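Local atomic coordinates of sterol carrier protein 2 (Thermus thermophilus, PDB entry 2CX7), a protein that probably binds sterols or other lipids and carries them, as SCP-2 family proteins do. Residues A[4-17]-A[51-65]. Residues are numbered along the deposited sequence; the frame is centred on the assembly and turned at random.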
loop_
_atom_site.group_PDB
_atom_site.type_symbol
_atom_site.label_atom_id
_atom_site.label_comp_id
_atom_site.label_asym_id
_atom_site.label_seq_id
_atom_site.Cartn_x
_atom_site.Cartn_y
_atom_site.Cartn_z
ATOM N N PHE A 4 6.222 -1.327 -7.600
ATOM C CA PHE A 4 6.841 -0.117 -7.078
ATOM C C PHE A 4 7.499 0.801 -8.106
ATOM O O PHE A 4 8.533 1.414 -7.835
ATOM C CB PHE A 4 7.833 -0.477 -5.963
ATOM C CG PHE A 4 7.191 -1.188 -4.801
ATOM C CD1 PHE A 4 7.188 -2.579 -4.733
ATOM C CD2 PHE A 4 6.534 -0.465 -3.808
ATOM C CE1 PHE A 4 6.534 -3.240 -3.691
ATOM C CE2 PHE A 4 5.874 -1.114 -2.758
ATOM C CZ PHE A 4 5.875 -2.505 -2.701
ATOM N N THR A 5 6.890 0.891 -9.282
ATOM C CA THR A 5 7.376 1.771 -10.341
ATOM C C THR A 5 6.286 2.815 -10.542
ATOM O O THR A 5 5.131 2.584 -10.176
ATOM C CB THR A 5 7.590 1.024 -11.670
ATOM O OG1 THR A 5 6.369 0.392 -12.067
ATOM C CG2 THR A 5 8.689 -0.028 -11.524
ATOM N N GLU A 6 6.642 3.957 -11.119
ATOM C CA GLU A 6 5.667 5.018 -11.345
ATOM C C GLU A 6 4.496 4.529 -12.191
ATOM O O GLU A 6 3.343 4.875 -11.928
ATOM C CB GLU A 6 6.336 6.221 -12.018
ATOM C CG GLU A 6 5.489 7.485 -11.975
ATOM C CD GLU A 6 5.040 7.819 -10.566
ATOM O OE1 GLU A 6 4.213 7.068 -10.006
ATOM O OE2 GLU A 6 5.518 8.826 -10.008
ATOM N N ALA A 7 4.791 3.721 -13.203
ATOM C CA ALA A 7 3.753 3.181 -14.068
ATOM C C ALA A 7 2.785 2.320 -13.258
ATOM O O ALA A 7 1.574 2.346 -13.481
ATOM C CB ALA A 7 4.381 2.356 -15.189
ATOM N N TRP A 8 3.328 1.561 -12.312
ATOM C CA TRP A 8 2.512 0.691 -11.470
ATOM C C TRP A 8 1.632 1.554 -10.569
ATOM O O TRP A 8 0.425 1.340 -10.469
ATOM C CB TRP A 8 3.410 -0.204 -10.606
ATOM C CG TRP A 8 2.665 -1.312 -9.933
ATOM C CD1 TRP A 8 2.343 -2.526 -10.469
ATOM C CD2 TRP A 8 2.096 -1.291 -8.618
ATOM N NE1 TRP A 8 1.608 -3.262 -9.570
ATOM C CE2 TRP A 8 1.440 -2.526 -8.427
ATOM C CE3 TRP A 8 2.072 -0.345 -7.585
ATOM C CZ2 TRP A 8 0.766 -2.843 -7.241
ATOM C CZ3 TRP A 8 1.401 -0.659 -6.406
ATOM C CH2 TRP A 8 0.759 -1.898 -6.244
ATOM N N ALA A 9 2.249 2.535 -9.922
ATOM C CA ALA A 9 1.529 3.436 -9.027
ATOM C C ALA A 9 0.323 4.064 -9.715
ATOM O O ALA A 9 -0.761 4.143 -9.130
ATOM C CB ALA A 9 2.455 4.519 -8.526
ATOM N N GLN A 10 0.524 4.525 -10.948
ATOM C CA GLN A 10 -0.554 5.141 -11.714
ATOM C C GLN A 10 -1.637 4.131 -12.047
ATOM O O GLN A 10 -2.824 4.426 -11.935
ATOM C CB GLN A 10 -0.019 5.732 -13.021
ATOM C CG GLN A 10 0.884 6.937 -12.854
ATOM C CD GLN A 10 1.356 7.470 -14.194
ATOM O OE1 GLN A 10 0.545 7.798 -15.061
ATOM N NE2 GLN A 10 2.671 7.554 -14.375
ATOM N N ALA A 11 -1.228 2.938 -12.464
ATOM C CA ALA A 11 -2.188 1.904 -12.816
ATOM C C ALA A 11 -2.970 1.455 -11.587
ATOM O O ALA A 11 -4.134 1.077 -11.689
ATOM C CB ALA A 11 -1.471 0.707 -13.444
ATOM N N TYR A 12 -2.314 1.494 -10.429
ATOM C CA TYR A 12 -2.939 1.080 -9.174
ATOM C C TYR A 12 -4.011 2.090 -8.754
ATOM O O TYR A 12 -5.119 1.709 -8.381
ATOM C CB TYR A 12 -1.862 0.949 -8.100
ATOM C CG TYR A 12 -2.336 0.464 -6.749
ATOM C CD1 TYR A 12 -3.398 -0.435 -6.632
ATOM C CD2 TYR A 12 -1.654 0.834 -5.590
ATOM C CE1 TYR A 12 -3.762 -0.960 -5.392
ATOM C CE2 TYR A 12 -2.005 0.317 -4.352
ATOM C CZ TYR A 12 -3.053 -0.581 -4.258
ATOM O OH TYR A 12 -3.356 -1.132 -3.037
ATOM N N CYS A 13 -3.680 3.374 -8.828
ATOM C CA CYS A 13 -4.634 4.427 -8.464
ATOM C C CYS A 13 -5.872 4.280 -9.336
ATOM O O CYS A 13 -6.996 4.333 -8.841
ATOM C CB CYS A 13 -4.000 5.804 -8.662
ATOM S SG CYS A 13 -4.825 7.262 -7.907
ATOM N N ARG A 14 -5.669 4.071 -10.633
ATOM C CA ARG A 14 -6.784 3.901 -11.553
ATOM C C ARG A 14 -7.621 2.680 -11.189
ATOM O O ARG A 14 -8.849 2.747 -11.170
ATOM C CB ARG A 14 -6.268 3.763 -12.991
ATOM C CG ARG A 14 -7.374 3.636 -14.014
ATOM C CD ARG A 14 -6.827 3.531 -15.426
ATOM N NE ARG A 14 -7.905 3.513 -16.408
ATOM C CZ ARG A 14 -7.741 3.231 -17.698
ATOM N NH1 ARG A 14 -6.533 2.943 -18.171
ATOM N NH2 ARG A 14 -8.786 3.233 -18.515
ATOM N N LYS A 15 -6.959 1.560 -10.898
ATOM C CA LYS A 15 -7.664 0.334 -10.534
ATOM C C LYS A 15 -8.496 0.523 -9.269
ATOM O O LYS A 15 -9.594 -0.023 -9.151
ATOM C CB LYS A 15 -6.677 -0.815 -10.327
ATOM C CG LYS A 15 -6.364 -1.602 -11.588
ATOM C CD LYS A 15 -7.580 -2.389 -12.071
ATOM C CE LYS A 15 -7.193 -3.334 -13.203
ATOM N NZ LYS A 15 -8.317 -4.211 -13.643
ATOM N N LEU A 16 -7.965 1.287 -8.321
ATOM C CA LEU A 16 -8.693 1.550 -7.082
ATOM C C LEU A 16 -9.929 2.390 -7.375
ATOM O O LEU A 16 -10.973 2.184 -6.780
ATOM C CB LEU A 16 -7.800 2.282 -6.075
ATOM C CG LEU A 16 -6.706 1.445 -5.399
ATOM C CD1 LEU A 16 -5.798 2.363 -4.599
ATOM C CD2 LEU A 16 -7.348 0.384 -4.481
ATOM N N ASN A 17 -9.810 3.348 -8.287
ATOM C CA ASN A 17 -10.962 4.174 -8.614
ATOM C C ASN A 17 -12.019 3.376 -9.370
ATOM O O ASN A 17 -13.177 3.750 -9.379
ATOM C CB ASN A 17 -10.538 5.408 -9.424
ATOM C CG ASN A 17 -9.928 6.496 -8.551
ATOM O OD1 ASN A 17 -10.453 6.809 -7.481
ATOM N ND2 ASN A 17 -8.827 7.073 -9.000
ATOM N N VAL A 51 5.325 3.663 -2.676
ATOM C CA VAL A 51 4.210 4.082 -3.503
ATOM C C VAL A 51 3.350 4.813 -2.485
ATOM O O VAL A 51 2.965 4.240 -1.466
ATOM C CB VAL A 51 3.431 2.910 -4.098
ATOM C CG1 VAL A 51 2.136 3.417 -4.721
ATOM C CG2 VAL A 51 4.270 2.218 -5.180
ATOM N N VAL A 52 3.075 6.083 -2.754
ATOM C CA VAL A 52 2.291 6.898 -1.844
ATOM C C VAL A 52 0.939 7.166 -2.485
ATOM O O VAL A 52 0.860 7.697 -3.598
ATOM C CB VAL A 52 3.036 8.218 -1.531
ATOM C CG1 VAL A 52 2.272 9.028 -0.493
ATOM C CG2 VAL A 52 4.446 7.894 -1.023
ATOM N N LEU A 53 -0.114 6.763 -1.777
ATOM C CA LEU A 53 -1.485 6.912 -2.242
ATOM C C LEU A 53 -2.227 8.030 -1.508
ATOM O O LEU A 53 -2.264 8.058 -0.276
ATOM C CB LEU A 53 -2.245 5.604 -2.024
ATOM C CG LEU A 53 -1.586 4.309 -2.511
ATOM C CD1 LEU A 53 -2.250 3.098 -1.854
ATOM C CD2 LEU A 53 -1.685 4.234 -4.025
ATOM N N ASP A 54 -2.799 8.952 -2.273
ATOM C CA ASP A 54 -3.593 10.052 -1.716
ATOM C C ASP A 54 -5.021 9.515 -1.749
ATOM O O ASP A 54 -5.748 9.714 -2.722
ATOM C CB ASP A 54 -3.459 11.291 -2.609
ATOM C CG ASP A 54 -4.257 12.479 -2.097
ATOM O OD1 ASP A 54 -4.874 12.385 -1.015
ATOM O OD2 ASP A 54 -4.263 13.518 -2.785
ATOM N N LEU A 55 -5.413 8.814 -0.689
ATOM C CA LEU A 55 -6.729 8.189 -0.620
ATOM C C LEU A 55 -7.764 9.072 0.067
ATOM O O LEU A 55 -7.452 9.739 1.047
ATOM C CB LEU A 55 -6.604 6.854 0.120
ATOM C CG LEU A 55 -5.572 5.872 -0.457
ATOM C CD1 LEU A 55 -5.374 4.707 0.480
ATOM C CD2 LEU A 55 -6.029 5.393 -1.830
ATOM N N TRP A 56 -8.998 9.046 -0.431
ATOM C CA TRP A 56 -10.052 9.869 0.152
ATOM C C TRP A 56 -11.473 9.405 -0.161
ATOM O O TRP A 56 -11.909 9.402 -1.319
ATOM C CB TRP A 56 -9.878 11.322 -0.301
ATOM C CG TRP A 56 -10.789 12.297 0.405
ATOM C CD1 TRP A 56 -12.072 12.614 0.073
ATOM C CD2 TRP A 56 -10.469 13.074 1.565
ATOM N NE1 TRP A 56 -12.573 13.547 0.950
ATOM C CE2 TRP A 56 -11.609 13.847 1.876
ATOM C CE3 TRP A 56 -9.326 13.195 2.369
ATOM C CZ2 TRP A 56 -11.642 14.734 2.962
ATOM C CZ3 TRP A 56 -9.357 14.074 3.446
ATOM C CH2 TRP A 56 -10.511 14.834 3.733
ATOM N N HIS A 57 -12.186 8.998 0.885
ATOM C CA HIS A 57 -13.573 8.560 0.776
ATOM C C HIS A 57 -13.879 7.545 -0.317
ATOM O O HIS A 57 -14.882 7.674 -1.019
ATOM C CB HIS A 57 -14.492 9.774 0.592
ATOM C CG HIS A 57 -14.445 10.750 1.727
ATOM N ND1 HIS A 57 -15.305 11.824 1.818
ATOM C CD2 HIS A 57 -13.623 10.836 2.801
ATOM C CE1 HIS A 57 -15.015 12.529 2.898
ATOM N NE2 HIS A 57 -13.997 11.952 3.510
ATOM N N GLY A 58 -13.024 6.536 -0.461
ATOM C CA GLY A 58 -13.273 5.510 -1.457
ATOM C C GLY A 58 -12.569 5.711 -2.781
ATOM O O GLY A 58 -12.547 4.803 -3.616
ATOM N N ALA A 59 -11.994 6.890 -2.979
ATOM C CA ALA A 59 -11.291 7.192 -4.214
ATOM C C ALA A 59 -9.791 7.333 -4.013
ATOM O O ALA A 59 -9.300 7.483 -2.886
ATOM C CB ALA A 59 -11.837 8.492 -4.817
ATOM N N CYS A 60 -9.062 7.254 -5.121
ATOM C CA CYS A 60 -7.629 7.466 -5.094
ATOM C C CYS A 60 -7.478 8.778 -5.857
ATOM O O CYS A 60 -7.706 8.831 -7.069
ATOM C CB CYS A 60 -6.860 6.343 -5.808
ATOM S SG CYS A 60 -5.098 6.786 -5.932
ATOM N N ARG A 61 -7.125 9.842 -5.140
ATOM C CA ARG A 61 -6.966 11.162 -5.736
ATOM C C ARG A 61 -5.626 11.331 -6.427
ATOM O O ARG A 61 -5.404 12.307 -7.136
ATOM C CB ARG A 61 -7.124 12.238 -4.669
ATOM C CG ARG A 61 -8.478 12.223 -3.994
ATOM C CD ARG A 61 -8.654 13.393 -3.039
ATOM N NE ARG A 61 -7.603 13.471 -2.028
ATOM C CZ ARG A 61 -7.625 14.313 -0.996
ATOM N NH1 ARG A 61 -8.651 15.142 -0.838
ATOM N NH2 ARG A 61 -6.620 14.338 -0.129
ATOM N N GLY A 62 -4.729 10.376 -6.213
ATOM C CA GLY A 62 -3.419 10.448 -6.831
ATOM C C GLY A 62 -2.464 9.455 -6.207
ATOM O O GLY A 62 -2.628 9.056 -5.053
ATOM N N ALA A 63 -1.471 9.041 -6.981
ATOM C CA ALA A 63 -0.478 8.093 -6.497
ATOM C C ALA A 63 0.873 8.505 -7.061
ATOM O O ALA A 63 0.948 9.328 -7.972
ATOM C CB ALA A 63 -0.836 6.695 -6.950
ATOM N N LYS A 64 1.942 7.950 -6.515
ATOM C CA LYS A 64 3.269 8.281 -7.007
ATOM C C LYS A 64 4.287 7.341 -6.400
ATOM O O LYS A 64 4.153 6.928 -5.244
ATOM C CB LYS A 64 3.636 9.722 -6.644
ATOM C CG LYS A 64 3.723 9.984 -5.152
ATOM C CD LYS A 64 4.153 11.406 -4.868
ATOM C CE LYS A 64 4.200 11.672 -3.380
ATOM N NZ LYS A 64 4.590 13.074 -3.087
ATOM N N ALA A 65 5.284 6.983 -7.198
ATOM C CA ALA A 65 6.356 6.124 -6.729
ATOM C C ALA A 65 7.459 7.095 -6.352
ATOM O O ALA A 65 7.770 8.033 -7.101
ATOM C CB ALA A 65 6.821 5.187 -7.836
HETATM O O HOH W 1 7.268 10.293 -8.614
HETATM O O HOH W 2 -13.141 3.760 -6.104
#
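Cys13 of helix 6-17 is bonded to Cys60 of strand 59-65 by a disulfide, SG to SG 2.0 Å, which ties the N-terminal helix of this SCP-2 fold to an edge strand of its five-stranded sheet. The helix runs nearly antiparallel to that strand, 161° between directions, their axes only 6.6 Å apart. Small residues permit this closeness: Ala9 and Cys13 bear on Ala63, whose CB lies 3.7 Å from Cys13 CB. Larger side chains fill the inner side toward strand 51-56. Val51 turns CG1 to Ala9 and CG2 to Phe4 and Trp8, while both methyls of Leu53 meet CD2 and CE2 of Tyr12, the two side chains crossing at about a right angle. The Tyr12 hydroxyl is hydrogen-bonded to Leu122 O.

The outer margin is polar and reaches solvent, more loosely held at Glu6 than at Asn17. Glu6, bent at chi2 (53°), folds its carboxylate back to accept from Ala65 N at OE1 (3.0 Å), the N-H arriving from above the carboxylate plane; a water joins OE2 to Ala65 O. At the far end Asn17 OD1 accepts from Cys60 N almost straight (2.8 Å, 173°). With an alanine in place of Asn17, Cys60 N and O would probably lose their partners on the helix, leaving the disulfide as the main tie here. Asn17 ND2 donates in the carbonyl plane to a lone pair of Cys60 O at 2.8 Å.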